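Local atomic coordinates of glycosyl hydrolase, family 38 (Enterococcus faecalis, PDB entry 3LVT), a protein that probably hydrolyses alpha-mannosidic linkages of carbohydrates and binds a calcium ion. Residues H819-T824 and H860-P865; Q314-N319 and N374-G379. All blocks are in the same frame, centred on the assembly; numbering follows the deposited sequence.

Contact 1: H819-T824 and H860-P865; sequences HVYLTT and HKETQP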
loop_
_atom_site.group_PDB
_atom_site.type_symbol
_atom_site.label_atom_id
_atom_site.label_comp_id
_atom_site.label_asym_id
_atom_site.label_seq_id
_atom_site.Cartn_x
_atom_site.Cartn_y
_atom_site.Cartn_z
ATOM N N HIS A 819 9.920 -20.131 -19.999
ATOM C CA HIS A 819 11.016 -19.977 -19.048
ATOM C C HIS A 819 10.556 -19.629 -17.628
ATOM O O HIS A 819 9.657 -18.807 -17.451
ATOM C CB HIS A 819 11.966 -18.896 -19.542
ATOM C CG HIS A 819 13.302 -18.930 -18.878
ATOM N ND1 HIS A 819 14.255 -19.881 -19.178
ATOM C CD2 HIS A 819 13.850 -18.131 -17.934
ATOM C CE1 HIS A 819 15.332 -19.666 -18.444
ATOM N NE2 HIS A 819 15.111 -18.613 -17.679
ATOM N N VAL A 820 11.191 -20.253 -16.630
ATOM C CA VAL A 820 10.990 -19.933 -15.218
ATOM C C VAL A 820 12.238 -19.212 -14.729
ATOM O O VAL A 820 13.317 -19.810 -14.662
ATOM C CB VAL A 820 10.717 -21.202 -14.354
ATOM C CG1 VAL A 820 9.292 -21.712 -14.561
ATOM C CG2 VAL A 820 11.739 -22.335 -14.657
ATOM N N TYR A 821 12.098 -17.921 -14.413
ATOM C CA TYR A 821 13.239 -17.072 -14.020
ATOM C C TYR A 821 13.664 -17.338 -12.591
ATOM O O TYR A 821 14.847 -17.316 -12.263
ATOM C CB TYR A 821 12.893 -15.594 -14.165
ATOM C CG TYR A 821 14.059 -14.656 -13.943
ATOM C CD1 TYR A 821 15.053 -14.512 -14.908
ATOM C CD2 TYR A 821 14.166 -13.900 -12.775
ATOM C CE1 TYR A 821 16.125 -13.646 -14.719
ATOM C CE2 TYR A 821 15.240 -13.023 -12.577
ATOM C CZ TYR A 821 16.215 -12.897 -13.556
ATOM O OH TYR A 821 17.291 -12.042 -13.384
ATOM N N LEU A 822 12.672 -17.566 -11.741
ATOM C CA LEU A 822 12.891 -17.823 -10.337
ATOM C C LEU A 822 11.983 -18.940 -9.985
ATOM O O LEU A 822 10.832 -19.008 -10.418
ATOM C CB LEU A 822 12.560 -16.606 -9.476
ATOM C CG LEU A 822 13.669 -15.559 -9.416
ATOM C CD1 LEU A 822 13.072 -14.166 -9.296
ATOM C CD2 LEU A 822 14.653 -15.861 -8.279
ATOM N N THR A 823 12.531 -19.851 -9.223
ATOM C CA THR A 823 11.783 -20.973 -8.804
ATOM C C THR A 823 11.861 -20.818 -7.316
ATOM O O THR A 823 12.938 -20.658 -6.751
ATOM C CB THR A 823 12.349 -22.302 -9.341
ATOM O OG1 THR A 823 12.070 -23.333 -8.392
ATOM C CG2 THR A 823 13.853 -22.216 -9.585
ATOM N N THR A 824 10.686 -20.837 -6.714
ATOM C CA THR A 824 10.428 -20.212 -5.439
ATOM C C THR A 824 9.992 -21.375 -4.566
ATOM O O THR A 824 9.534 -22.403 -5.080
ATOM C CB THR A 824 9.269 -19.125 -5.615
ATOM O OG1 THR A 824 9.774 -17.857 -6.101
ATOM C CG2 THR A 824 8.514 -18.908 -4.355
ATOM N N HIS A 860 15.945 -20.276 -5.969
ATOM C CA HIS A 860 16.901 -20.371 -7.080
ATOM C C HIS A 860 16.530 -19.491 -8.265
ATOM O O HIS A 860 15.356 -19.338 -8.589
ATOM C CB HIS A 860 17.054 -21.815 -7.553
ATOM C CG HIS A 860 17.661 -22.710 -6.531
ATOM N ND1 HIS A 860 16.905 -23.470 -5.667
ATOM C CD2 HIS A 860 18.953 -22.931 -6.200
ATOM C CE1 HIS A 860 17.705 -24.134 -4.855
ATOM N NE2 HIS A 860 18.954 -23.824 -5.157
ATOM N N LYS A 861 17.550 -18.927 -8.906
ATOM C CA LYS A 861 17.395 -18.196 -10.156
ATOM C C LYS A 861 18.011 -19.029 -11.272
ATOM O O LYS A 861 19.229 -19.257 -11.282
ATOM C CB LYS A 861 18.080 -16.832 -10.071
ATOM C CG LYS A 861 17.875 -15.987 -11.307
ATOM C CD LYS A 861 18.812 -14.809 -11.332
ATOM C CE LYS A 861 20.068 -15.094 -12.106
ATOM N NZ LYS A 861 21.123 -14.108 -11.768
ATOM N N GLU A 862 17.177 -19.456 -12.220
ATOM C CA GLU A 862 17.521 -20.575 -13.109
ATOM C C GLU A 862 17.953 -21.759 -12.235
ATOM O O GLU A 862 17.266 -22.127 -11.274
ATOM C CB GLU A 862 18.635 -20.195 -14.092
ATOM C CG GLU A 862 18.178 -19.608 -15.421
ATOM C CD GLU A 862 17.673 -18.169 -15.316
ATOM O OE1 GLU A 862 16.460 -17.990 -15.079
ATOM O OE2 GLU A 862 18.475 -17.223 -15.506
ATOM N N THR A 863 19.101 -22.338 -12.564
ATOM C CA THR A 863 19.767 -23.309 -11.702
ATOM C C THR A 863 20.297 -22.640 -10.410
ATOM O O THR A 863 20.186 -23.207 -9.312
ATOM C CB THR A 863 20.931 -24.040 -12.477
ATOM O OG1 THR A 863 21.977 -24.433 -11.568
ATOM C CG2 THR A 863 21.543 -23.128 -13.576
ATOM N N GLN A 864 20.836 -21.425 -10.555
ATOM C CA GLN A 864 21.725 -20.814 -9.557
ATOM C C GLN A 864 21.121 -20.570 -8.164
ATOM O O GLN A 864 19.990 -20.090 -8.045
ATOM C CB GLN A 864 22.331 -19.520 -10.117
ATOM N N PRO A 865 21.879 -20.911 -7.099
ATOM C CA PRO A 865 21.419 -20.594 -5.753
ATOM C C PRO A 865 21.862 -19.190 -5.351
ATOM O O PRO A 865 22.643 -18.554 -6.071
ATOM C CB PRO A 865 22.103 -21.659 -4.890
ATOM C CG PRO A 865 23.374 -21.981 -5.620
ATOM C CD PRO A 865 23.182 -21.608 -7.082
#

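Contact 2: Q314-N319 and N374-G379; sequences QRQLEN and NANDVG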
loop_
_atom_site.group_PDB
_atom_site.type_symbol
_atom_site.label_atom_id
_atom_site.label_comp_id
_atom_site.label_asym_id
_atom_site.label_seq_id
_atom_site.Cartn_x
_atom_site.Cartn_y
_atom_site.Cartn_z
ATOM N N GLN A 314 1.763 1.740 -6.147
ATOM C CA GLN A 314 2.540 0.793 -5.348
ATOM C C GLN A 314 2.686 -0.542 -6.107
ATOM O O GLN A 314 3.805 -0.935 -6.453
ATOM C CB GLN A 314 1.932 0.596 -3.949
ATOM C CG GLN A 314 2.251 1.761 -3.028
ATOM C CD GLN A 314 1.546 1.743 -1.686
ATOM O OE1 GLN A 314 0.444 1.237 -1.550
ATOM N NE2 GLN A 314 2.179 2.323 -0.695
ATOM N N ARG A 315 1.563 -1.187 -6.424
ATOM C CA ARG A 315 1.567 -2.440 -7.180
ATOM C C ARG A 315 2.237 -2.315 -8.548
ATOM O O ARG A 315 2.839 -3.285 -9.025
ATOM C CB ARG A 315 0.147 -3.000 -7.332
ATOM N N GLN A 316 2.153 -1.125 -9.160
ATOM C CA GLN A 316 2.774 -0.867 -10.470
ATOM C C GLN A 316 4.285 -0.870 -10.365
ATOM O O GLN A 316 4.972 -1.308 -11.287
ATOM C CB GLN A 316 2.300 0.462 -11.068
ATOM C CG GLN A 316 2.960 0.880 -12.400
ATOM C CD GLN A 316 2.609 -0.033 -13.593
ATOM O OE1 GLN A 316 1.498 -0.568 -13.686
ATOM N NE2 GLN A 316 3.555 -0.188 -14.518
ATOM N N LEU A 317 4.803 -0.377 -9.244
ATOM C CA LEU A 317 6.242 -0.282 -9.068
ATOM C C LEU A 317 6.785 -1.570 -8.499
ATOM O O LEU A 317 7.725 -2.127 -9.054
ATOM C CB LEU A 317 6.628 0.892 -8.169
ATOM C CG LEU A 317 6.405 2.322 -8.691
ATOM C CD1 LEU A 317 6.819 3.353 -7.642
ATOM C CD2 LEU A 317 7.093 2.601 -10.038
ATOM N N GLU A 318 6.184 -2.047 -7.408
ATOM C CA GLU A 318 6.665 -3.221 -6.701
ATOM C C GLU A 318 6.470 -4.545 -7.453
ATOM O O GLU A 318 7.314 -5.437 -7.364
ATOM C CB GLU A 318 5.952 -3.347 -5.368
ATOM C CG GLU A 318 6.176 -2.221 -4.402
ATOM C CD GLU A 318 5.126 -2.177 -3.287
ATOM O OE1 GLU A 318 4.457 -3.217 -3.011
ATOM O OE2 GLU A 318 4.988 -1.088 -2.680
ATOM N N ASN A 319 5.348 -4.678 -8.158
ATOM C CA ASN A 319 4.932 -5.986 -8.689
ATOM C C ASN A 319 4.986 -6.086 -10.181
ATOM O O ASN A 319 4.903 -7.180 -10.707
ATOM C CB ASN A 319 3.500 -6.312 -8.294
ATOM C CG ASN A 319 3.297 -6.338 -6.812
ATOM O OD1 ASN A 319 2.522 -5.546 -6.274
ATOM N ND2 ASN A 319 3.977 -7.255 -6.132
ATOM N N ASN A 374 2.023 11.015 -11.956
ATOM C CA ASN A 374 3.389 11.120 -12.430
ATOM C C ASN A 374 4.195 9.868 -12.127
ATOM O O ASN A 374 4.815 9.309 -13.016
ATOM C CB ASN A 374 4.057 12.392 -11.904
ATOM C CG ASN A 374 3.545 13.636 -12.614
ATOM O OD1 ASN A 374 2.980 13.541 -13.717
ATOM N ND2 ASN A 374 3.725 14.805 -11.991
ATOM N N ALA A 375 4.144 9.411 -10.884
ATOM C CA ALA A 375 4.837 8.193 -10.505
ATOM C C ALA A 375 4.268 6.996 -11.257
ATOM O O ALA A 375 5.017 6.130 -11.692
ATOM C CB ALA A 375 4.736 7.984 -9.016
ATOM N N ASN A 376 2.951 6.967 -11.424
ATOM C CA ASN A 376 2.289 5.910 -12.200
ATOM C C ASN A 376 2.754 5.877 -13.657
ATOM O O ASN A 376 2.980 4.800 -14.241
ATOM C CB ASN A 376 0.758 6.046 -12.142
ATOM C CG ASN A 376 0.038 4.832 -12.706
ATOM O OD1 ASN A 376 0.385 3.687 -12.415
ATOM N ND2 ASN A 376 -0.975 5.078 -13.511
ATOM N N ASP A 377 2.922 7.061 -14.229
ATOM C CA ASP A 377 3.366 7.179 -15.609
ATOM C C ASP A 377 4.814 6.733 -15.813
ATOM O O ASP A 377 5.138 6.098 -16.831
ATOM C CB ASP A 377 3.117 8.597 -16.127
ATOM C CG ASP A 377 1.631 8.883 -16.315
ATOM O OD1 ASP A 377 0.851 7.905 -16.482
ATOM O OD2 ASP A 377 1.239 10.080 -16.285
ATOM N N VAL A 378 5.664 7.043 -14.832
ATOM C CA VAL A 378 7.045 6.540 -14.810
ATOM C C VAL A 378 7.041 5.018 -14.644
ATOM O O VAL A 378 7.791 4.316 -15.300
ATOM C CB VAL A 378 7.919 7.195 -13.709
ATOM C CG1 VAL A 378 9.322 6.574 -13.705
ATOM C CG2 VAL A 378 7.990 8.717 -13.889
ATOM N N GLY A 379 6.174 4.531 -13.777
ATOM C CA GLY A 379 6.014 3.098 -13.593
ATOM C C GLY A 379 5.646 2.416 -14.895
ATOM O O GLY A 379 6.287 1.442 -15.301
#

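Contact 1: H819-T824 and H860-P865
Lys861 lays its aliphatic chain over one face of the Tyr821 ring, while the edge of the His819 ring is turned to the carboxylate of Glu862. In the CH-pi contact, Lys861 CG stands 4.3 Å from the centroid of the Tyr821 ring, displaced toward its rim. The two side chains run alongside each other, both with CG anti to the backbone N (chi1 -173° and -176°), and both ends point to Glu330: Tyr821 OH is hydrogen-bonded to its carboxylate, and Lys861 NZ forms a long, weak ion pair with it. His819 NE2 donates to Glu862 OE1 over 3.0 Å, reaching the oxygen from above the carboxylate plane; Trp504 meets the same imidazole. A bend at chi2 of Glu862 turns its carboxylate back to the histidine. Between the backbones, Thr823 and His860 form an antiparallel hydrogen-bonded pair, with Thr823 N to His860 O at 2.9 Å and His860 N to Thr823 O at 3.1 Å. Glu862 N adds a longer bond to Tyr821 O, 3.2 Å, beside the non-hydrogen-bonded pair Leu822 and Lys861. A type II' turn, Lys861 to Gln864, leads into strand 864-870; the contact itself is antiparallel pairing of strand 818-823 with 860-861, the latter within the family's C-terminal beta-sandwich region.

Contact 2: Q314-N319 and N374-G379
Helices 304-332 and 362-392 run side by side in broadly the same direction here, the axes of the two short segments approaching to 9.2 Å at an angle of 33°, with Leu317 and Gly379 closest in backbone register at a CA-CA distance of 5.7 Å. Gly379 lets the neighbouring side chains come up against its main chain. Leu317 reaches it with one branch of its fork, CD2 lying 3.7 Å from Gly379 CA, and Trp344 of helix 337-348 also packs on this leucine. Gln316 comes from the adjoining position on the same helix. Its CG is anti to the backbone N, and the bend at chi2 (67°) carries the amide to the glycine carbonyl, where NE2 makes a weak hydrogen bond of 3.3 Å to Gly379 O. The methylene part of Gln316 meets Asn376, whose OD1 is 3.8 Å from Gln316 CG; the two amides are turned nearly perpendicular, their planes 80° apart. His380 and Ala383, farther along the second helix, also touch Gln316. The contact is thus largely van der Waals packing with one weak polar bond, two long helices of the alpha-mannosidase middle domain packed at an ordinary separation, with Gly379 where the segments' backbones come nearest.

The two contacts illustrate how one chain joins unlike elements of structure: contact 1 pairs strands toward the C-terminus, whereas contact 2 packs helices of the middle domain. Along the sequence they follow in series, contact 2 closing before contact 1 opens. Their centres lie 25 Å apart and their nearest atoms about 11 Å, so they do not touch. Helix 304-332 nevertheless links them: it carries Gln316 and Leu317 of contact 2 and, farther on, Glu330, the hydrogen-bond partner of Tyr821 in contact 1. Both lie away from the calcium site of Asn250, Phe253 and Tyr256, contact 2 being nearer the centre of the chain, about 12 Å from it against 27 Å for contact 1, measured from the contact centres.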